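Local coordinates for salicylate 5-hydroxylase, large oxygenase component (Ralstonia sp., PDB 7C8Z), which catalyses the NADH- and oxygen-dependent 5-hydroxylation of salicylate to gentisate, as the iron- and [2Fe-2S]-containing large oxygenase component of a multicomponent system, at residues D240-G245 / V424-I429; S263-D268 / G418-M423. All coordinates share one frame; numbering follows the deposited sequence.

Contact 1. Residues D240-G245 / V424-I429; sequences DPYHPG and VTETLI. With FE (Fe (III) ion), chain J.
The Y242 ring meets the chain of E426 at a slant, CE1 coming 4.0 Å from CG of E426, and the ring of H133 of the second subunit also meets it, planes at about 35°. The imidazole of H243 belongs to the iron site; CD of P244 sits over the rim of one face, and OD1 of D240 lies in plane at the edge. CG and CD of P241 pack against the carbonyl O of T425, while CD1 of I429 reaches CB of D240 at 4.4 Å. Y242 CG lies between its backbone N and carbonyl carbon (chi1 85°), which swings the ring to E426, itself extended beyond CG. ND1 of H243 donates to O of D240 (3.0 Å), well above the carbonyl plane, and this bond helps fix the imidazole so that NE2 points at the iron, 2.3 Å away. H248, D389 and a water complete the metal's ligands. The carboxylates of D240 and E426, with OD2 and OE1 5.4 Å apart, share R113 of the second subunit in salt bridges. D240 OD2 also bonds H133 of that subunit, a ligand of its Rieske cluster. D240 thus bridges cluster ligand and iron ligand across the interface, consistent with the electron-transfer route of Rieske oxygenases, and E426, gripping the same arginine, probably helps to position it.

Contact 2. Residues S263-D268 / G418-M423; sequences SELKMD and GDTDHM
Two backbone hydrogen bonds join L265 to T420. N of T420 donates to O of L265 at 3.2 Å, and N of L265 returns a weak bond to O of T420 at 3.3 Å. The pair is an antiparallel, hydrogen-bonded one and forms a single bridge. Beside it, CA of D419 makes a CA-H...O contact with O of L265.

One side chain carries the pairing a step further. OD1 of D419 accepts the N-H of M267 at 3.2 Å, met from above the carboxylate plane. With its CG beside the backbone N (chi1 -58°), D419 brings the carboxylate across K266 at about a right angle, so OD2 lies 3.5 Å from CB of K266. The ammonium does not close on it: NZ of K266 goes to OH of Y207.

Strand 263-267 is an outermost strand of the antiparallel sheet in the catalytic domain. Its other edge is bonded to strand 274-278, through E264 with I277 and K266 with A275, and the loop 418-423 runs along the remaining edge just before helix 427-440.

Packing fills in around these bonds. The L265 side chain crosses T420 obliquely, CG and CD2 against OG1; that hydroxyl is turned onward to donate to O of H422 at 2.9 Å, a bond within the loop itself. CD2 of L265 leans toward the same carbonyl. At the start of the strand, OG of S263 lies 4.0 Å from CG of M423. Toward its C-terminal end, the M267 chain bends at chi3 (-66°), bringing CE to within 3.6 Å of N of G418. L265 and M267 also pack on T427 and L428 of helix 427-440.

In the fold
From the N terminus the chain passes the Rieske domain and helix 232-238, then reaches 240-245. Strand 263-267 follows, and the chain then runs through the rest of the catalytic sheet and helix 387-402 before returning as 418-423. Contact 2 closes that loop; contact 1 closes a wider one around it when 424-429 starts helix 427-440, so contact 2 is nested within contact 1. The two touch, their centres about 10 Å apart: T427 OG1 probably bonds G418 N, L428 packs on M267, and P241 and Y242 lie against M423 O. Together they tie the iron-ligand segment, the sheet edge and the C-terminal helix beside the second subunit.

Contact 1. Residues D240-G245 / V424-I429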
# COMPACT_ATOMS: atom_id res chain seq x y z
N ASP A 240 -15.92 16.17 23.63
CA ASP A 240 -16.37 15.08 24.49
C ASP A 240 -15.77 15.28 25.88
O ASP A 240 -14.59 14.97 26.10
CB ASP A 240 -15.93 13.74 23.90
CG ASP A 240 -16.58 12.55 24.58
OD1 ASP A 240 -17.07 12.68 25.72
OD2 ASP A 240 -16.59 11.46 23.96
N PRO A 241 -16.54 15.76 26.85
CA PRO A 241 -15.95 16.17 28.13
C PRO A 241 -15.82 15.07 29.17
O PRO A 241 -15.02 15.20 30.10
CB PRO A 241 -16.90 17.27 28.61
CG PRO A 241 -18.14 17.18 27.73
CD PRO A 241 -17.99 16.01 26.81
N TYR A 242 -16.60 14.00 29.06
CA TYR A 242 -16.62 12.99 30.11
C TYR A 242 -15.92 11.69 29.72
O TYR A 242 -15.84 10.78 30.55
CB TYR A 242 -18.06 12.72 30.55
CG TYR A 242 -18.84 11.71 29.73
CD1 TYR A 242 -19.14 11.94 28.40
CD2 TYR A 242 -19.32 10.54 30.32
CE1 TYR A 242 -19.87 11.02 27.66
CE2 TYR A 242 -20.05 9.62 29.60
CZ TYR A 242 -20.32 9.86 28.27
OH TYR A 242 -21.06 8.94 27.57
N HIS A 243 -15.44 11.57 28.49
CA HIS A 243 -14.58 10.46 28.11
C HIS A 243 -13.19 10.49 28.76
O HIS A 243 -12.68 9.42 29.12
CB HIS A 243 -14.45 10.39 26.59
CG HIS A 243 -13.25 11.10 26.03
ND1 HIS A 243 -13.32 12.36 25.49
CD2 HIS A 243 -11.95 10.72 25.93
CE1 HIS A 243 -12.12 12.73 25.08
NE2 HIS A 243 -11.27 11.76 25.34
N PRO A 244 -12.54 11.66 28.95
CA PRO A 244 -11.14 11.62 29.45
C PRO A 244 -10.98 10.92 30.78
O PRO A 244 -9.99 10.20 30.98
CB PRO A 244 -10.77 13.11 29.55
CG PRO A 244 -11.66 13.78 28.57
CD PRO A 244 -12.95 13.05 28.67
N GLY A 245 -11.91 11.09 31.71
CA GLY A 245 -11.81 10.40 32.98
C GLY A 245 -12.12 8.92 32.91
O GLY A 245 -11.96 8.22 33.92
N VAL A 424 -20.56 16.51 32.49
CA VAL A 424 -21.29 15.27 32.27
C VAL A 424 -22.37 15.50 31.24
O VAL A 424 -23.56 15.42 31.54
CB VAL A 424 -21.89 14.75 33.59
CG1 VAL A 424 -22.20 13.27 33.47
CG2 VAL A 424 -20.94 15.03 34.77
N THR A 425 -21.96 15.75 30.00
CA THR A 425 -22.94 16.03 28.97
C THR A 425 -22.27 15.86 27.62
O THR A 425 -21.06 16.04 27.48
CB THR A 425 -23.52 17.44 29.12
OG1 THR A 425 -24.28 17.77 27.96
CG2 THR A 425 -22.41 18.47 29.32
N GLU A 426 -23.08 15.49 26.63
CA GLU A 426 -22.63 15.45 25.24
C GLU A 426 -23.16 16.63 24.45
O GLU A 426 -23.33 16.55 23.23
CB GLU A 426 -23.04 14.12 24.60
CG GLU A 426 -22.36 12.92 25.24
CD GLU A 426 -22.73 11.61 24.59
OE1 GLU A 426 -21.95 11.14 23.74
OE2 GLU A 426 -23.79 11.05 24.93
N THR A 427 -23.39 17.76 25.13
CA THR A 427 -24.07 18.89 24.50
C THR A 427 -23.23 19.53 23.41
O THR A 427 -23.78 20.09 22.45
CB THR A 427 -24.46 19.93 25.55
OG1 THR A 427 -25.12 21.03 24.92
CG2 THR A 427 -23.24 20.42 26.30
N LEU A 428 -21.90 19.47 23.51
CA LEU A 428 -21.06 20.06 22.47
C LEU A 428 -21.19 19.29 21.16
O LEU A 428 -21.22 19.90 20.08
CB LEU A 428 -19.60 20.10 22.93
CG LEU A 428 -19.29 20.87 24.21
CD1 LEU A 428 -17.79 20.97 24.42
CD2 LEU A 428 -19.91 22.24 24.15
N ILE A 429 -21.31 17.97 21.24
CA ILE A 429 -21.50 17.18 20.03
C ILE A 429 -22.90 17.41 19.46
O ILE A 429 -23.09 17.48 18.24
CB ILE A 429 -21.23 15.70 20.33
CG1 ILE A 429 -19.89 15.55 21.04
CG2 ILE A 429 -21.25 14.88 19.04
CD1 ILE A 429 -19.54 14.13 21.42
FE FE J . -9.08 12.16 24.80
O HOH W 1 -8.03 13.54 26.24

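Contact 2. Residues S263-D268 / G418-M423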
# COMPACT_ATOMS: atom_id res chain seq x y z
N SER A 263 -15.40 22.33 36.51
CA SER A 263 -15.34 22.49 35.07
C SER A 263 -16.53 23.28 34.56
O SER A 263 -17.55 23.43 35.24
CB SER A 263 -15.30 21.13 34.37
OG SER A 263 -16.31 20.28 34.87
N GLU A 264 -16.39 23.79 33.34
CA GLU A 264 -17.48 24.40 32.59
C GLU A 264 -17.13 24.35 31.11
O GLU A 264 -15.97 24.47 30.74
CB GLU A 264 -17.71 25.85 33.03
CG GLU A 264 -16.44 26.69 33.14
CD GLU A 264 -16.70 28.12 33.58
OE1 GLU A 264 -17.83 28.61 33.39
OE2 GLU A 264 -15.77 28.75 34.13
N LEU A 265 -18.14 24.16 30.28
CA LEU A 265 -17.94 24.06 28.84
C LEU A 265 -18.85 25.06 28.14
O LEU A 265 -20.05 25.14 28.45
CB LEU A 265 -18.15 22.63 28.34
CG LEU A 265 -19.43 21.92 28.74
CD1 LEU A 265 -20.38 21.99 27.58
CD2 LEU A 265 -19.15 20.48 29.13
N LYS A 266 -18.29 25.84 27.22
CA LYS A 266 -18.99 26.90 26.53
C LYS A 266 -18.91 26.73 25.02
O LYS A 266 -18.04 26.04 24.50
CB LYS A 266 -18.43 28.27 26.93
CG LYS A 266 -18.58 28.60 28.41
CD LYS A 266 -17.35 29.31 28.93
CE LYS A 266 -17.60 29.96 30.27
NZ LYS A 266 -17.11 31.37 30.26
N MET A 267 -19.85 27.37 24.33
CA MET A 267 -19.97 27.29 22.88
C MET A 267 -20.21 28.69 22.33
O MET A 267 -20.55 29.62 23.06
CB MET A 267 -21.13 26.39 22.44
CG MET A 267 -20.78 24.93 22.27
SD MET A 267 -22.23 23.91 21.93
CE MET A 267 -23.14 24.07 23.46
N ASP A 268 -20.01 28.84 21.02
CA ASP A 268 -20.35 30.09 20.36
C ASP A 268 -21.83 30.05 19.95
O ASP A 268 -22.55 29.09 20.21
CB ASP A 268 -19.42 30.35 19.18
CG ASP A 268 -19.76 29.53 17.95
OD1 ASP A 268 -20.08 28.33 18.10
OD2 ASP A 268 -19.68 30.08 16.83
N GLY A 418 -26.39 23.68 25.03
CA GLY A 418 -26.07 24.92 25.72
C GLY A 418 -24.93 24.82 26.71
O GLY A 418 -24.54 23.72 27.11
N ASP A 419 -24.40 25.97 27.13
CA ASP A 419 -23.29 26.00 28.08
C ASP A 419 -23.70 25.39 29.41
O ASP A 419 -24.77 25.69 29.95
CB ASP A 419 -22.82 27.44 28.29
CG ASP A 419 -22.38 28.12 27.00
OD1 ASP A 419 -22.58 27.54 25.91
OD2 ASP A 419 -21.83 29.24 27.08
N THR A 420 -22.86 24.50 29.94
CA THR A 420 -23.11 23.82 31.20
C THR A 420 -22.02 24.17 32.20
O THR A 420 -21.00 24.78 31.87
CB THR A 420 -23.19 22.30 31.03
OG1 THR A 420 -21.87 21.77 30.86
CG2 THR A 420 -24.04 21.93 29.82
N ASP A 421 -22.26 23.79 33.46
CA ASP A 421 -21.31 23.99 34.55
C ASP A 421 -20.70 22.68 35.06
O ASP A 421 -20.14 22.64 36.16
CB ASP A 421 -21.97 24.75 35.70
CG ASP A 421 -23.18 24.01 36.27
OD1 ASP A 421 -24.18 23.85 35.54
OD2 ASP A 421 -23.14 23.61 37.46
N HIS A 422 -20.80 21.60 34.27
CA HIS A 422 -20.26 20.28 34.63
C HIS A 422 -19.73 19.62 33.36
O HIS A 422 -19.90 20.14 32.25
CB HIS A 422 -21.34 19.44 35.31
CG HIS A 422 -22.57 19.26 34.47
ND1 HIS A 422 -22.83 18.11 33.77
CD2 HIS A 422 -23.63 20.09 34.24
CE1 HIS A 422 -23.98 18.23 33.13
NE2 HIS A 422 -24.49 19.42 33.40
N MET A 423 -19.08 18.45 33.49
CA MET A 423 -18.50 17.80 32.31
C MET A 423 -19.42 16.69 31.83
O MET A 423 -19.11 16.00 30.86
CB MET A 423 -17.20 17.05 32.61
CG MET A 423 -17.06 16.44 33.98
SD MET A 423 -15.47 15.52 33.90
CE MET A 423 -15.30 15.20 35.69
O HOH W 2 -20.39 31.18 24.93